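Side-chain contact in D-3-phosphoglycerate dehydrogenase (Sulfolobus tokodaii, PDB 2EKL), which probably oxidises D-3-phosphoglycerate with NAD as cofactor: residues Leu69-Arg74 with Leu304-Glu309. Sequence-based numbering, arbitrary orientation.
Sequences LKIIAR and LNAMKE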
loop_
_atom_site.group_PDB
_atom_site.type_symbol
_atom_site.label_atom_id
_atom_site.label_comp_id
_atom_site.label_asym_id
_atom_site.label_seq_id
_atom_site.Cartn_x
_atom_site.Cartn_y
_atom_site.Cartn_z
ATOM N N LEU A 69 -30.034 26.498 -22.019
ATOM C CA LEU A 69 -28.853 25.678 -21.759
ATOM C C LEU A 69 -28.153 25.200 -23.027
ATOM O O LEU A 69 -28.783 24.635 -23.922
ATOM C CB LEU A 69 -29.224 24.466 -20.904
ATOM C CG LEU A 69 -29.447 24.700 -19.409
ATOM C CD1 LEU A 69 -29.872 23.396 -18.750
ATOM C CD2 LEU A 69 -28.166 25.230 -18.772
ATOM N N LYS A 70 -26.843 25.429 -23.085
ATOM C CA LYS A 70 -26.023 25.027 -24.225
ATOM C C LYS A 70 -24.860 24.151 -23.764
ATOM O O LYS A 70 -24.337 23.340 -24.531
ATOM C CB LYS A 70 -25.478 26.265 -24.940
ATOM C CG LYS A 70 -26.555 27.192 -25.475
ATOM C CD LYS A 70 -25.963 28.500 -25.969
ATOM C CE LYS A 70 -27.051 29.446 -26.458
ATOM N NZ LYS A 70 -28.033 29.780 -25.384
ATOM N N ILE A 71 -24.453 24.323 -22.509
ATOM C CA ILE A 71 -23.352 23.543 -21.949
ATOM C C ILE A 71 -23.629 23.181 -20.499
ATOM O O ILE A 71 -24.081 24.018 -19.712
ATOM C CB ILE A 71 -22.008 24.320 -21.975
ATOM C CG1 ILE A 71 -21.650 24.732 -23.402
ATOM C CG2 ILE A 71 -20.890 23.446 -21.402
ATOM C CD1 ILE A 71 -20.398 25.586 -23.488
ATOM N N ILE A 72 -23.363 21.925 -20.160
ATOM C CA ILE A 72 -23.524 21.433 -18.800
ATOM C C ILE A 72 -22.127 20.979 -18.394
ATOM O O ILE A 72 -21.526 20.142 -19.067
ATOM C CB ILE A 72 -24.476 20.219 -18.729
ATOM C CG1 ILE A 72 -25.912 20.656 -19.017
ATOM C CG2 ILE A 72 -24.386 19.571 -17.357
ATOM C CD1 ILE A 72 -26.902 19.498 -19.077
ATOM N N ALA A 73 -21.605 21.546 -17.313
ATOM C CA ALA A 73 -20.272 21.183 -16.850
ATOM C C ALA A 73 -20.326 20.487 -15.505
ATOM O O ALA A 73 -20.902 21.003 -14.548
ATOM C CB ALA A 73 -19.389 22.426 -16.756
ATOM N N ARG A 74 -19.726 19.303 -15.442
ATOM C CA ARG A 74 -19.672 18.524 -14.213
ATOM C C ARG A 74 -18.226 18.541 -13.733
ATOM O O ARG A 74 -17.351 17.962 -14.370
ATOM C CB ARG A 74 -20.113 17.081 -14.479
ATOM C CG ARG A 74 -19.807 16.106 -13.348
ATOM C CD ARG A 74 -20.616 16.410 -12.107
ATOM N NE ARG A 74 -20.195 15.604 -10.963
ATOM C CZ ARG A 74 -20.338 14.286 -10.868
ATOM N NH1 ARG A 74 -20.897 13.599 -11.855
ATOM N NH2 ARG A 74 -19.924 13.654 -9.779
ATOM N N LEU A 304 -14.089 25.630 -21.590
ATOM C CA LEU A 304 -13.639 26.705 -22.471
ATOM C C LEU A 304 -13.648 26.268 -23.933
ATOM O O LEU A 304 -14.042 27.035 -24.813
ATOM C CB LEU A 304 -12.231 27.165 -22.088
ATOM C CG LEU A 304 -12.076 27.958 -20.786
ATOM C CD1 LEU A 304 -10.624 28.344 -20.602
ATOM C CD2 LEU A 304 -12.947 29.202 -20.830
ATOM N N ASN A 305 -13.213 25.037 -24.193
ATOM C CA ASN A 305 -13.193 24.534 -25.563
ATOM C C ASN A 305 -14.609 24.469 -26.125
ATOM O O ASN A 305 -14.843 24.837 -27.281
ATOM C CB ASN A 305 -12.553 23.146 -25.624
ATOM C CG ASN A 305 -12.381 22.652 -27.052
ATOM O OD1 ASN A 305 -11.669 23.264 -27.853
ATOM N ND2 ASN A 305 -13.039 21.546 -27.381
ATOM N N ALA A 306 -15.547 23.997 -25.308
ATOM C CA ALA A 306 -16.946 23.900 -25.716
ATOM C C ALA A 306 -17.510 25.293 -25.988
ATOM O O ALA A 306 -18.299 25.488 -26.915
ATOM C CB ALA A 306 -17.761 23.210 -24.634
ATOM N N MET A 307 -17.110 26.264 -25.172
ATOM C CA MET A 307 -17.575 27.632 -25.357
ATOM C C MET A 307 -17.008 28.206 -26.653
ATOM O O MET A 307 -17.706 28.906 -27.393
ATOM C CB MET A 307 -17.154 28.501 -24.168
ATOM C CG MET A 307 -17.864 28.147 -22.871
ATOM S SD MET A 307 -17.223 29.074 -21.463
ATOM C CE MET A 307 -18.081 30.627 -21.671
ATOM N N LYS A 308 -15.746 27.899 -26.938
ATOM C CA LYS A 308 -15.114 28.403 -28.154
ATOM C C LYS A 308 -15.791 27.825 -29.392
ATOM O O LYS A 308 -16.014 28.532 -30.375
ATOM C CB LYS A 308 -13.624 28.058 -28.175
ATOM C CG LYS A 308 -12.902 28.560 -29.419
ATOM C CD LYS A 308 -11.401 28.343 -29.331
ATOM C CE LYS A 308 -10.782 29.185 -28.227
ATOM N NZ LYS A 308 -9.297 29.056 -28.204
ATOM N N GLU A 309 -16.116 26.539 -29.346
ATOM C CA GLU A 309 -16.778 25.901 -30.477
ATOM C C GLU A 309 -18.144 26.532 -30.722
ATOM O O GLU A 309 -18.650 26.532 -31.846
ATOM C CB GLU A 309 -16.931 24.402 -30.223
ATOM C CG GLU A 309 -15.613 23.638 -30.242
ATOM C CD GLU A 309 -14.991 23.570 -31.629
ATOM O OE1 GLU A 309 -15.628 24.033 -32.599
ATOM O OE2 GLU A 309 -13.865 23.044 -31.749
#
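Two torsions of Ile-71, chi1 at -58° with CG1 anti to the carbonyl carbon and beside the backbone N, and chi2 extended at 176°, carry CD1 out to Ala-306 and Met-307. The contact joins the parallel sheet of the smaller, probably substrate-binding domain, a flavodoxin-like fold with strand order 2-1-3-4-5, to the C-terminal helix 289-309, which returns from the NAD-binding Rossmann domain. Strand 71-74 lies inside that sheet, between strands 49-52 and 93-95, and the CA of Ile-71 is 7.4 Å from the CA of Ala-306. This spacing is bridged by the isoleucine's long branch: Ile-71 points its CB toward the helix, and Ala-306 points its CB toward the strand. Met-307 has its CG anti to its own carbonyl carbon, which places CG against CD1 of Ile-71, and the two side chains cross at about a right angle. No hydrogen bond spans the segments and every touching atom is carbon, evidence for a purely apolar contact; all three residues are buried. Leu-310 also touches Ile-71, while Leu-22 of helix 16-24 and Ile-49 touch Met-307, extending the apolar surroundings. A single methyl thus makes both contacts: Ile-71 CD1 lies 3.7 Å from Ala-306 CB and likewise 3.7 Å from Met-307 CG.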